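Local coordinates for protein superoxide dismutase 1 (Perkinsus marinus, PDB 2CW2) that probably disposes of superoxide by converting it to hydrogen peroxide and dioxygen at a bound iron ion, at residues V66-S71 and F96-Q101; A80-E85 and K89-K94; E136-D141 and L164-G169. All blocks are in the same frame, centred on the assembly; numbering follows the deposited sequence.

Contact 1 (V66-S71 and F96-Q101); sequences VDTLNS and FNQAAQ
Leu-69 meets Gln-98 where helical segments 66-71 and 96-101 run roughly antiparallel, with their axes 9.0 Å apart at closest and 137° between their N-to-C directions. The CA atoms of Leu-69 and Gln-98 lie 6.0 Å apart, and most of the contact is made by the glutamine, which meets the opposite helix with its terminal amide. From CG onward this chain is extended, which carries the terminal amide to the backbone between Thr-68 and Leu-69. There OE1 of Gln-98 comes 2.9 Å from Leu-69 N, but the angle is too poor for a hydrogen bond. The same OE1 is 3.0 Å from Leu-69 CA, a tight fit. The two helices belong to the alpha-hairpin domain of the iron/manganese superoxide dismutases, and each carries an iron ligand, His-57 on one and His-105 on the other. The Gln-98 side chain is about 10 Å from that of His-105, whose ND1 is hydrogen-bonded to Gln-101 O. At the other corner of the amide, Gln-98 NE2 lies 3.4 Å from Thr-68 CG2; this buried nitrogen has no polar partner in the model. Thr-68 crosses the glutamine at about a right angle. Its chi1 of -51° sets CG2 anti to the backbone N, while OG1 bonds to Thr-64 O. Beyond Gln-98, the CD2 methyl of Leu-69 packs 4.3 Å from Ala-99 CB.

Contact 2 (A80-E85 and K89-K94); sequences ASKTLE and KTETGK
Glu-85 and Lys-89 are joined by an i to i+4 backbone hydrogen bond of helix 84-90, in which Lys-89 N donates to Glu-85 O at 3.0 Å with an N-H...O angle of 140°. The lysine chain also passes close to that acceptor, its CG 3.3 Å from Glu-85 O. The ammonium group at the end of the chain, turned by a bend at chi4, is satisfied elsewhere, by the carbonyl oxygen of Ile-176. The other link is a weak salt bridge near the surface. Lys-82, extended beyond CG, reaches with NZ to Glu-91 OE1 at 3.4 Å, but the position of NZ is uncertain because the model crowds it. The carboxylate arrives through a bend at chi2 of Glu-91 and crosses the lysine obliquely, so that OE1 of Glu-91 is also 3.6 Å from Lys-82 CD. The main-chain oxygen of Glu-91 accepts a hydrogen bond from Arg-177 NH1. Ser-81 OG is hydrogen-bonded to Thr-78 O. At the N-cap position, Thr-83 makes no capping bond with its side chain, but its backbone N is bonded to the side-chain OE1 of Gln-86. The whole frames the short helix 84-90, part of the connection between the two long helices of the alpha-hairpin domain.

Contact 3 (E136-D141 and L164-G169); sequences EKFKED and LKIVQG
In the C-terminal alpha/beta domain of this superoxide dismutase, helix 135-148 packs against an outer strand of the antiparallel sheet through Phe-138, Asp-141 and Ile-166. The contact is modest. On the strand it rests on Ile-166, which loses more surface here than either helical residue. Backbones stay well apart, the nearest CA atoms being those of Asp-141 and Ile-166 at 8.0 Å, and side chains bridge the gap. With chi1 near -65°, CG1 of Ile-166 stands anti to the carbonyl carbon, and an extended chi2 of 165° then pushes the CD1 methyl out toward the helix. The methyl reaches two residues one helical turn apart. Its shorter approach is to the aspartate, with Ile-166 CD1 3.5 Å from Asp-141 CB. It is thus the methylene, and not the carboxylate, of this exposed residue that touches the isoleucine. The other approach is to the phenylalanine ring, where Ile-166 CD1 lies 3.9 Å from Phe-138 CE1. The neighbouring CD1 of the ring is 4.0 Å from the same methyl, and Ile-166 CG1 is likewise 4.0 Å from Phe-138 CE1. The methyl meets the ring obliquely, by van der Waals contact, and no hydrogen bond joins the two segments. The Phe-138 ring itself is buried among aromatic neighbours, edge-to-face with Phe-132 and at about 45° to Phe-142. It also touches Leu-157 and Met-184 on the other two strands, while Phe-132 of helix 122-132 touches both Asp-141 and Ile-166. Strand 164-170 is hydrogen-bonded on its inner side to strand 153-159, pairing Lys-165 with Ile-158 and Val-167 with Trp-156, and helices 122-132 and 135-148 both supply side chains that pack against it.

Overall arrangement
From the N terminus, helix 51-73 supplies the first half of contact 1, and the chain then passes through helices 77-81 and 84-90 before helix 93-110 closes the loop. Contact 2 is nested inside that loop, bracketing the short helix 84-90. The two touch directly: Leu-69 CD2 packs 3.7 Å from Leu-84 CD1, and Thr-68 CG2 lies 3.9 Å from Lys-94 CE. Contact 3 opens only after both have closed, in the C-terminal domain, where its loop from helix 135-148 to strand 164-170 includes strand 153-159. Its centre is about 28 Å from that of contact 1, on the opposite side of the chain's centre.

Contact 1 (V66-S71 and F96-Q101)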
ATOM      1  N   VAL A  66      16.024  -6.735  -2.252  1.00 11.70           N
ATOM      2  CA  VAL A  66      17.332  -7.024  -2.825  1.00 11.18           C
ATOM      3  C   VAL A  66      17.474  -8.544  -3.053  1.00 12.49           C
ATOM      4  O   VAL A  66      17.933  -8.972  -4.108  1.00 12.49           O
ATOM      5  CB  VAL A  66      18.497  -6.500  -1.936  1.00 10.30           C
ATOM      6  CG1 VAL A  66      19.858  -7.109  -2.377  1.00  8.66           C
ATOM      7  CG2 VAL A  66      18.590  -4.958  -1.991  1.00 10.51           C
ATOM      8  N   ASP A  67      17.103  -9.350  -2.061  1.00 12.81           N
ATOM      9  CA  ASP A  67      17.110 -10.816  -2.223  1.00 13.72           C
ATOM     10  C   ASP A  67      16.354 -11.308  -3.463  1.00 14.21           C
ATOM     11  O   ASP A  67      16.847 -12.174  -4.225  1.00 12.66           O
ATOM     12  CB  ASP A  67      16.505 -11.489  -0.993  1.00 14.52           C
ATOM     13  CG  ASP A  67      17.328 -11.282   0.264  1.00 13.97           C
ATOM     14  OD1 ASP A  67      16.783 -11.516   1.374  1.00 14.19           O
ATOM     15  OD2 ASP A  67      18.506 -10.874   0.263  1.00 14.93           O
ATOM     16  N   THR A  68      15.136 -10.785  -3.646  1.00 13.66           N
ATOM     17  CA  THR A  68      14.284 -11.197  -4.773  1.00 14.00           C
ATOM     18  C   THR A  68      14.868 -10.769  -6.103  1.00 14.38           C
ATOM     19  O   THR A  68      14.882 -11.559  -7.060  1.00 14.11           O
ATOM     20  CB  THR A  68      12.842 -10.675  -4.615  1.00 12.76           C
ATOM     21  OG1 THR A  68      12.370 -11.024  -3.314  1.00 13.36           O
ATOM     22  CG2 THR A  68      11.883 -11.430  -5.564  1.00 12.54           C
ATOM     23  N   LEU A  69      15.358  -9.525  -6.163  1.00 13.91           N
ATOM     24  CA  LEU A  69      16.052  -9.015  -7.354  1.00 13.27           C
ATOM     25  C   LEU A  69      17.225  -9.929  -7.720  1.00 14.06           C
ATOM     26  O   LEU A  69      17.447 -10.255  -8.900  1.00 14.66           O
ATOM     27  CB  LEU A  69      16.558  -7.590  -7.123  1.00 12.52           C
ATOM     28  CG  LEU A  69      17.235  -6.919  -8.321  1.00 12.07           C
ATOM     29  CD1 LEU A  69      16.278  -6.942  -9.504  1.00 11.88           C
ATOM     30  CD2 LEU A  69      17.693  -5.481  -8.011  1.00 11.67           C
ATOM     31  N   ASN A  70      17.978 -10.337  -6.704  1.00 14.30           N
ATOM     32  CA  ASN A  70      19.099 -11.245  -6.922  1.00 14.99           C
ATOM     33  C   ASN A  70      18.664 -12.604  -7.499  1.00 16.54           C
ATOM     34  O   ASN A  70      19.348 -13.190  -8.370  1.00 16.72           O
ATOM     35  CB  ASN A  70      19.901 -11.400  -5.622  1.00 14.57           C
ATOM     36  CG  ASN A  70      20.915 -10.289  -5.448  1.00 14.80           C
ATOM     37  OD1 ASN A  70      21.328  -9.665  -6.431  1.00 14.19           O
ATOM     38  ND2 ASN A  70      21.340 -10.046  -4.204  1.00 14.54           N
ATOM     39  N   SER A  71      17.514 -13.077  -7.034  1.00 17.57           N
ATOM     40  CA  SER A  71      16.932 -14.310  -7.536  1.00 20.28           C
ATOM     41  C   SER A  71      16.656 -14.190  -9.033  1.00 20.34           C
ATOM     42  O   SER A  71      16.921 -15.117  -9.797  1.00 19.92           O
ATOM     43  CB  SER A  71      15.661 -14.667  -6.750  1.00 21.80           C
ATOM     44  OG  SER A  71      15.201 -15.974  -7.074  1.00 26.06           O
ATOM     45  N   PHE A  96      11.271  -4.342 -12.586  1.00 12.73           N
ATOM     46  CA  PHE A  96      11.224  -2.907 -12.391  1.00 12.12           C
ATOM     47  C   PHE A  96      10.842  -2.591 -10.951  1.00 12.16           C
ATOM     48  O   PHE A  96      11.465  -1.728 -10.306  1.00 11.80           O
ATOM     49  CB  PHE A  96      10.198  -2.238 -13.313  1.00 11.52           C
ATOM     50  CG  PHE A  96       9.869  -0.848 -12.884  1.00 10.98           C
ATOM     51  CD1 PHE A  96      10.669   0.210 -13.272  1.00 11.36           C
ATOM     52  CD2 PHE A  96       8.823  -0.607 -11.999  1.00 11.17           C
ATOM     53  CE1 PHE A  96      10.399   1.502 -12.845  1.00 11.04           C
ATOM     54  CE2 PHE A  96       8.554   0.683 -11.562  1.00 11.55           C
ATOM     55  CZ  PHE A  96       9.355   1.738 -11.976  1.00 12.05           C
ATOM     56  N   ASN A  97       9.785  -3.243 -10.468  1.00 10.68           N
ATOM     57  CA  ASN A  97       9.258  -2.914  -9.142  1.00 12.16           C
ATOM     58  C   ASN A  97      10.323  -3.167  -8.085  1.00 11.50           C
ATOM     59  O   ASN A  97      10.476  -2.397  -7.127  1.00 10.23           O
ATOM     60  CB  ASN A  97       7.987  -3.720  -8.819  1.00 11.78           C
ATOM     61  CG  ASN A  97       6.767  -3.260  -9.616  1.00 12.14           C
ATOM     62  OD1 ASN A  97       6.681  -2.107 -10.060  1.00 12.18           O
ATOM     63  ND2 ASN A  97       5.794  -4.165  -9.782  1.00 10.84           N
ATOM     64  N   GLN A  98      11.084  -4.240  -8.267  1.00 10.67           N
ATOM     65  CA  GLN A  98      12.076  -4.589  -7.266  1.00 12.29           C
ATOM     66  C   GLN A  98      13.253  -3.636  -7.299  1.00 11.84           C
ATOM     67  O   GLN A  98      13.699  -3.155  -6.253  1.00 10.83           O
ATOM     68  CB  GLN A  98      12.574  -6.009  -7.471  1.00 13.94           C
ATOM     69  CG  GLN A  98      11.480  -7.023  -7.422  1.00 18.53           C
ATOM     70  CD  GLN A  98      11.986  -8.358  -7.813  1.00 19.90           C
ATOM     71  OE1 GLN A  98      13.187  -8.548  -7.889  1.00 25.16           O
ATOM     72  NE2 GLN A  98      11.100  -9.286  -8.080  1.00 23.89           N
ATOM     73  N   ALA A  99      13.800  -3.399  -8.489  1.00 11.71           N
ATOM     74  CA  ALA A  99      14.945  -2.496  -8.595  1.00 11.30           C
ATOM     75  C   ALA A  99      14.594  -1.093  -8.099  1.00 11.05           C
ATOM     76  O   ALA A  99      15.375  -0.448  -7.360  1.00 11.26           O
ATOM     77  CB  ALA A  99      15.434  -2.445 -10.027  1.00 12.26           C
ATOM     78  N   ALA A 100      13.419  -0.619  -8.505  1.00 10.96           N
ATOM     79  CA  ALA A 100      12.903   0.677  -8.073  1.00 10.38           C
ATOM     80  C   ALA A 100      12.810   0.736  -6.549  1.00 10.71           C
ATOM     81  O   ALA A 100      13.325   1.673  -5.922  1.00  9.36           O
ATOM     82  CB  ALA A 100      11.533   0.964  -8.722  1.00  8.77           C
ATOM     83  N   GLN A 101      12.210  -0.290  -5.947  1.00 10.97           N
ATOM     84  CA  GLN A 101      12.056  -0.310  -4.495  1.00 10.69           C
ATOM     85  C   GLN A 101      13.400  -0.375  -3.779  1.00 10.79           C
ATOM     86  O   GLN A 101      13.569   0.247  -2.738  1.00 11.05           O
ATOM     87  CB  GLN A 101      11.141  -1.450  -4.051  1.00 11.82           C
ATOM     88  CG  GLN A 101       9.675  -1.179  -4.327  1.00 11.79           C
ATOM     89  CD  GLN A 101       9.125  -0.050  -3.460  1.00 12.83           C
ATOM     90  OE1 GLN A 101       9.306   1.103  -3.787  1.00 12.49           O
ATOM     91  NE2 GLN A 101       8.434  -0.396  -2.376  1.00 12.75           N
TER

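Contact 2 (A80-E85 and K89-K94)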
ATOM      1  N   ALA A  80      21.194  -8.841 -14.391  1.00 16.73           N
ATOM      2  CA  ALA A  80      22.454  -8.706 -13.665  1.00 18.14           C
ATOM      3  C   ALA A  80      23.398  -7.645 -14.250  1.00 18.66           C
ATOM      4  O   ALA A  80      24.207  -7.080 -13.523  1.00 20.31           O
ATOM      5  CB  ALA A  80      23.147 -10.051 -13.586  1.00 17.11           C
ATOM      6  N   SER A  81      23.306  -7.370 -15.547  1.00 18.67           N
ATOM      7  CA  SER A  81      24.231  -6.429 -16.172  1.00 19.00           C
ATOM      8  C   SER A  81      23.862  -4.965 -15.968  1.00 18.57           C
ATOM      9  O   SER A  81      24.689  -4.081 -16.202  1.00 18.79           O
ATOM     10  CB  SER A  81      24.409  -6.735 -17.665  1.00 20.79           C
ATOM     11  OG  SER A  81      23.272  -6.351 -18.430  1.00 21.90           O
ATOM     12  N   LYS A  82      22.644  -4.710 -15.490  1.00 16.72           N
ATOM     13  CA  LYS A  82      22.128  -3.347 -15.393  1.00 16.95           C
ATOM     14  C   LYS A  82      22.165  -2.771 -13.981  1.00 15.85           C
ATOM     15  O   LYS A  82      21.919  -3.469 -12.993  1.00 13.87           O
ATOM     16  CB  LYS A  82      20.686  -3.278 -15.915  1.00 16.24           C
ATOM     17  CG  LYS A  82      20.541  -3.644 -17.379  1.00 17.87           C
ATOM     18  CD  LYS A  82      19.197  -3.198 -17.926  1.00 18.11           C
ATOM     19  CE  LYS A  82      19.145  -3.320 -19.453  1.00 19.47           C
ATOM     20  NZ  LYS A  82      17.732  -3.162 -19.976  1.00 19.69           N
ATOM     21  N   THR A  83      22.438  -1.472 -13.921  1.00 15.70           N
ATOM     22  CA  THR A  83      22.423  -0.734 -12.675  1.00 16.95           C
ATOM     23  C   THR A  83      20.962  -0.613 -12.301  1.00 15.87           C
ATOM     24  O   THR A  83      20.085  -0.765 -13.163  1.00 13.10           O
ATOM     25  CB  THR A  83      23.038   0.654 -12.912  1.00 18.30           C
ATOM     26  OG1 THR A  83      24.464   0.508 -13.120  1.00 20.63           O
ATOM     27  CG2 THR A  83      22.991   1.469 -11.676  1.00 20.65           C
ATOM     28  N   LEU A  84      20.702  -0.386 -11.023  1.00 14.44           N
ATOM     29  CA  LEU A  84      19.333  -0.164 -10.564  1.00 15.75           C
ATOM     30  C   LEU A  84      18.659   0.894 -11.426  1.00 14.88           C
ATOM     31  O   LEU A  84      17.523   0.725 -11.851  1.00 14.63           O
ATOM     32  CB  LEU A  84      19.382   0.340  -9.138  1.00 15.12           C
ATOM     33  CG  LEU A  84      19.064  -0.581  -7.960  1.00 16.88           C
ATOM     34  CD1 LEU A  84      19.155  -2.093  -8.194  1.00 14.77           C
ATOM     35  CD2 LEU A  84      19.786  -0.112  -6.690  1.00 15.41           C
ATOM     36  N   GLU A  85      19.374   1.992 -11.665  1.00 14.54           N
ATOM     37  CA  GLU A  85      18.874   3.109 -12.467  1.00 15.69           C
ATOM     38  C   GLU A  85      18.532   2.691 -13.890  1.00 14.48           C
ATOM     39  O   GLU A  85      17.561   3.178 -14.467  1.00 13.44           O
ATOM     40  CB  GLU A  85      19.927   4.221 -12.524  1.00 18.00           C
ATOM     41  CG  GLU A  85      19.920   5.151 -11.323  1.00 20.93           C
ATOM     42  CD  GLU A  85      21.162   5.002 -10.479  1.00 22.81           C
ATOM     43  OE1 GLU A  85      21.718   3.878 -10.449  1.00 26.00           O
ATOM     44  OE2 GLU A  85      21.590   6.001  -9.858  1.00 22.83           O
ATOM     45  N   LYS A  89      14.824   2.626 -15.651  1.00 11.37           N
ATOM     46  CA  LYS A  89      14.540   3.307 -16.906  1.00 14.34           C
ATOM     47  C   LYS A  89      13.974   2.376 -17.973  1.00 14.90           C
ATOM     48  O   LYS A  89      13.228   2.808 -18.843  1.00 13.69           O
ATOM     49  CB  LYS A  89      15.794   4.011 -17.448  1.00 16.82           C
ATOM     50  CG  LYS A  89      16.252   5.224 -16.631  1.00 20.21           C
ATOM     51  CD  LYS A  89      17.638   5.710 -17.112  1.00 22.53           C
ATOM     52  CE  LYS A  89      18.098   6.997 -16.414  1.00 24.24           C
ATOM     53  NZ  LYS A  89      17.247   8.187 -16.767  1.00 27.04           N
ATOM     54  N   THR A  90      14.290   1.092 -17.854  1.00 16.54           N
ATOM     55  CA  THR A  90      14.212   0.173 -18.966  1.00 19.08           C
ATOM     56  C   THR A  90      13.402  -1.124 -18.684  1.00 18.76           C
ATOM     57  O   THR A  90      12.884  -1.779 -19.613  1.00 18.01           O
ATOM     58  CB  THR A  90      15.690  -0.095 -19.352  1.00 20.59           C
ATOM     59  OG1 THR A  90      16.022   0.674 -20.520  1.00 23.43           O
ATOM     60  CG2 THR A  90      15.949  -1.506 -19.691  1.00 22.46           C
ATOM     61  N   GLU A  91      13.246  -1.501 -17.420  1.00 18.35           N
ATOM     62  CA  GLU A  91      12.503  -2.737 -17.186  1.00 18.70           C
ATOM     63  C   GLU A  91      11.004  -2.536 -16.944  1.00 15.87           C
ATOM     64  O   GLU A  91      10.500  -1.413 -16.954  1.00 13.53           O
ATOM     65  CB  GLU A  91      13.172  -3.652 -16.148  1.00 24.25           C
ATOM     66  CG  GLU A  91      13.668  -4.996 -16.707  1.00 27.67           C
ATOM     67  CD  GLU A  91      14.933  -4.863 -17.566  1.00 28.43           C
ATOM     68  OE1 GLU A  91      15.687  -3.886 -17.356  1.00 30.50           O
ATOM     69  OE2 GLU A  91      15.161  -5.712 -18.465  1.00 28.15           O
ATOM     70  N   THR A  92      10.284  -3.643 -16.822  1.00 15.00           N
ATOM     71  CA  THR A  92       8.833  -3.612 -16.644  1.00 14.39           C
ATOM     72  C   THR A  92       8.465  -4.676 -15.629  1.00 14.50           C
ATOM     73  O   THR A  92       9.277  -5.573 -15.348  1.00 14.48           O
ATOM     74  CB  THR A  92       8.086  -3.940 -17.952  1.00 15.82           C
ATOM     75  OG1 THR A  92       8.444  -5.256 -18.394  1.00 15.76           O
ATOM     76  CG2 THR A  92       8.507  -3.015 -19.082  1.00 15.23           C
ATOM     77  N   GLY A  93       7.259  -4.566 -15.083  1.00 13.19           N
ATOM     78  CA  GLY A  93       6.757  -5.531 -14.133  1.00 12.76           C
ATOM     79  C   GLY A  93       7.602  -5.740 -12.883  1.00 13.21           C
ATOM     80  O   GLY A  93       8.155  -4.791 -12.302  1.00 11.44           O
ATOM     81  N   LYS A  94       7.683  -6.991 -12.452  1.00 13.64           N
ATOM     82  CA  LYS A  94       8.335  -7.321 -11.176  1.00 14.90           C
ATOM     83  C   LYS A  94       9.792  -6.806 -11.053  1.00 14.28           C
ATOM     84  O   LYS A  94      10.131  -6.155 -10.068  1.00 12.81           O
ATOM     85  CB  LYS A  94       8.227  -8.821 -10.904  1.00 17.07           C
ATOM     86  CG  LYS A  94       8.650  -9.257  -9.530  1.00 19.16           C
ATOM     87  CD  LYS A  94       8.093 -10.661  -9.183  1.00 21.00           C
ATOM     88  CE  LYS A  94       8.933 -11.338  -8.096  1.00 22.91           C
ATOM     89  NZ  LYS A  94       8.235 -12.528  -7.526  1.00 23.21           N
TER

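Contact 3 (E136-D141 and L164-G169)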
ATOM      1  N   GLU A 136       8.382  27.335   4.269  1.00 15.72           N
ATOM      2  CA  GLU A 136       7.065  27.013   4.834  1.00 17.11           C
ATOM      3  C   GLU A 136       6.095  26.531   3.734  1.00 15.79           C
ATOM      4  O   GLU A 136       5.354  25.546   3.896  1.00 14.37           O
ATOM      5  CB  GLU A 136       6.458  28.212   5.596  1.00 21.57           C
ATOM      6  CG  GLU A 136       7.426  29.367   5.838  1.00 28.10           C
ATOM      7  CD  GLU A 136       6.873  30.757   5.472  1.00 31.03           C
ATOM      8  OE1 GLU A 136       5.625  30.931   5.433  1.00 33.04           O
ATOM      9  OE2 GLU A 136       7.699  31.693   5.238  1.00 32.44           O
ATOM     10  N   LYS A 137       6.102  27.219   2.608  1.00 14.66           N
ATOM     11  CA  LYS A 137       5.187  26.851   1.524  1.00 16.11           C
ATOM     12  C   LYS A 137       5.580  25.519   0.892  1.00 14.48           C
ATOM     13  O   LYS A 137       4.723  24.696   0.580  1.00 12.29           O
ATOM     14  CB  LYS A 137       5.075  27.980   0.498  1.00 18.47           C
ATOM     15  CG  LYS A 137       4.295  29.170   1.120  1.00 22.43           C
ATOM     16  CD  LYS A 137       4.392  30.460   0.313  1.00 25.08           C
ATOM     17  CE  LYS A 137       5.182  31.525   1.071  1.00 25.61           C
ATOM     18  NZ  LYS A 137       6.251  32.053   0.219  1.00 25.83           N
ATOM     19  N   PHE A 138       6.874  25.312   0.701  1.00 13.59           N
ATOM     20  CA  PHE A 138       7.338  24.016   0.211  1.00 12.96           C
ATOM     21  C   PHE A 138       6.885  22.892   1.159  1.00 12.81           C
ATOM     22  O   PHE A 138       6.385  21.837   0.731  1.00 11.64           O
ATOM     23  CB  PHE A 138       8.859  23.986   0.114  1.00 13.07           C
ATOM     24  CG  PHE A 138       9.405  22.605  -0.055  1.00 13.20           C
ATOM     25  CD1 PHE A 138       9.189  21.904  -1.239  1.00 14.17           C
ATOM     26  CD2 PHE A 138      10.086  21.974   0.988  1.00 13.69           C
ATOM     27  CE1 PHE A 138       9.673  20.598  -1.395  1.00 13.67           C
ATOM     28  CE2 PHE A 138      10.586  20.684   0.844  1.00 14.13           C
ATOM     29  CZ  PHE A 138      10.374  19.983  -0.349  1.00 14.73           C
ATOM     30  N   LYS A 139       7.067  23.119   2.460  1.00 12.60           N
ATOM     31  CA  LYS A 139       6.692  22.125   3.458  1.00 12.94           C
ATOM     32  C   LYS A 139       5.195  21.826   3.401  1.00 13.15           C
ATOM     33  O   LYS A 139       4.757  20.676   3.507  1.00 11.24           O
ATOM     34  CB  LYS A 139       7.108  22.625   4.850  1.00 15.35           C
ATOM     35  CG  LYS A 139       6.904  21.641   5.948  1.00 18.05           C
ATOM     36  CD  LYS A 139       7.696  22.071   7.207  1.00 20.11           C
ATOM     37  CE  LYS A 139       7.161  21.318   8.399  1.00 21.91           C
ATOM     38  NZ  LYS A 139       7.967  21.563   9.633  1.00 24.08           N
ATOM     39  N   GLU A 140       4.390  22.868   3.230  1.00 12.24           N
ATOM     40  CA  GLU A 140       2.939  22.679   3.065  1.00 13.66           C
ATOM     41  C   GLU A 140       2.606  21.787   1.849  1.00 13.03           C
ATOM     42  O   GLU A 140       1.786  20.864   1.959  1.00 12.43           O
ATOM     43  CB  GLU A 140       2.259  24.042   2.924  1.00 15.84           C
ATOM     44  CG  GLU A 140       0.748  24.068   3.125  1.00 19.49           C
ATOM     45  CD  GLU A 140       0.220  25.496   3.189  1.00 22.88           C
ATOM     46  OE1 GLU A 140      -0.745  25.771   3.958  1.00 25.82           O
ATOM     47  OE2 GLU A 140       0.793  26.355   2.487  1.00 23.73           O
ATOM     48  N   ASP A 141       3.216  22.096   0.709  1.00 11.70           N
ATOM     49  CA  ASP A 141       2.968  21.408  -0.565  1.00 14.06           C
ATOM     50  C   ASP A 141       3.349  19.932  -0.437  1.00 12.53           C
ATOM     51  O   ASP A 141       2.587  19.028  -0.780  1.00 11.91           O
ATOM     52  CB  ASP A 141       3.848  21.986  -1.693  1.00 17.52           C
ATOM     53  CG  ASP A 141       3.263  23.228  -2.371  1.00 22.67           C
ATOM     54  OD1 ASP A 141       2.301  23.782  -1.819  1.00 24.69           O
ATOM     55  OD2 ASP A 141       3.727  23.734  -3.468  1.00 24.32           O
ATOM     56  N   LEU A 164      12.947  22.859  -9.361  1.00 13.74           N
ATOM     57  CA  LEU A 164      12.430  21.977  -8.320  1.00 12.65           C
ATOM     58  C   LEU A 164      10.972  21.677  -8.582  1.00 13.69           C
ATOM     59  O   LEU A 164      10.199  22.557  -8.967  1.00 12.59           O
ATOM     60  CB  LEU A 164      12.537  22.643  -6.954  1.00 12.41           C
ATOM     61  CG  LEU A 164      13.895  22.899  -6.321  1.00 12.66           C
ATOM     62  CD1 LEU A 164      13.713  23.105  -4.801  1.00 12.43           C
ATOM     63  CD2 LEU A 164      14.859  21.757  -6.592  1.00 13.35           C
ATOM     64  N   LYS A 165      10.580  20.431  -8.358  1.00 14.19           N
ATOM     65  CA  LYS A 165       9.186  20.058  -8.505  1.00 13.93           C
ATOM     66  C   LYS A 165       8.869  18.885  -7.589  1.00 12.65           C
ATOM     67  O   LYS A 165       9.715  18.019  -7.367  1.00 11.98           O
ATOM     68  CB  LYS A 165       8.923  19.727  -9.975  1.00 17.29           C
ATOM     69  CG  LYS A 165       7.614  19.101 -10.318  1.00 19.68           C
ATOM     70  CD  LYS A 165       7.774  18.419 -11.694  1.00 22.71           C
ATOM     71  CE  LYS A 165       7.330  19.309 -12.827  1.00 24.48           C
ATOM     72  NZ  LYS A 165       7.376  18.588 -14.143  1.00 26.91           N
ATOM     73  N   ILE A 166       7.653  18.865  -7.062  1.00 11.29           N
ATOM     74  CA  ILE A 166       7.213  17.767  -6.217  1.00 11.24           C
ATOM     75  C   ILE A 166       6.445  16.793  -7.094  1.00 12.56           C
ATOM     76  O   ILE A 166       5.492  17.183  -7.777  1.00 12.15           O
ATOM     77  CB  ILE A 166       6.320  18.258  -5.078  1.00 10.73           C
ATOM     78  CG1 ILE A 166       7.114  19.157  -4.131  1.00 10.58           C
ATOM     79  CG2 ILE A 166       5.699  17.043  -4.328  1.00 11.06           C
ATOM     80  CD1 ILE A 166       6.259  19.988  -3.172  1.00 10.98           C
ATOM     81  N   VAL A 167       6.865  15.533  -7.092  1.00 11.67           N
ATOM     82  CA  VAL A 167       6.173  14.521  -7.879  1.00 12.87           C
ATOM     83  C   VAL A 167       5.876  13.294  -7.049  1.00 13.27           C
ATOM     84  O   VAL A 167       6.656  12.933  -6.138  1.00 11.92           O
ATOM     85  CB  VAL A 167       6.965  14.076  -9.128  1.00 13.53           C
ATOM     86  CG1 VAL A 167       7.212  15.245 -10.067  1.00 14.53           C
ATOM     87  CG2 VAL A 167       8.283  13.418  -8.743  1.00 15.50           C
ATOM     88  N   GLN A 168       4.772  12.629  -7.384  1.00 12.90           N
ATOM     89  CA  GLN A 168       4.375  11.440  -6.641  1.00 13.62           C
ATOM     90  C   GLN A 168       4.688  10.214  -7.486  1.00 14.09           C
ATOM     91  O   GLN A 168       4.573  10.265  -8.709  1.00 14.36           O
ATOM     92  CB  GLN A 168       2.874  11.494  -6.294  1.00 14.77           C
ATOM     93  CG  GLN A 168       2.534  12.691  -5.429  1.00 15.80           C
ATOM     94  CD  GLN A 168       1.043  12.844  -5.117  1.00 18.22           C
ATOM     95  OE1 GLN A 168       0.333  11.854  -4.877  1.00 18.81           O
ATOM     96  NE2 GLN A 168       0.568  14.096  -5.098  1.00 18.37           N
ATOM     97  N   GLY A 169       5.114   9.138  -6.830  1.00 12.39           N
ATOM     98  CA  GLY A 169       5.364   7.875  -7.487  1.00 12.27           C
ATOM     99  C   GLY A 169       4.461   6.823  -6.866  1.00 13.29           C
ATOM    100  O   GLY A 169       4.680   6.409  -5.722  1.00 11.76           O
TER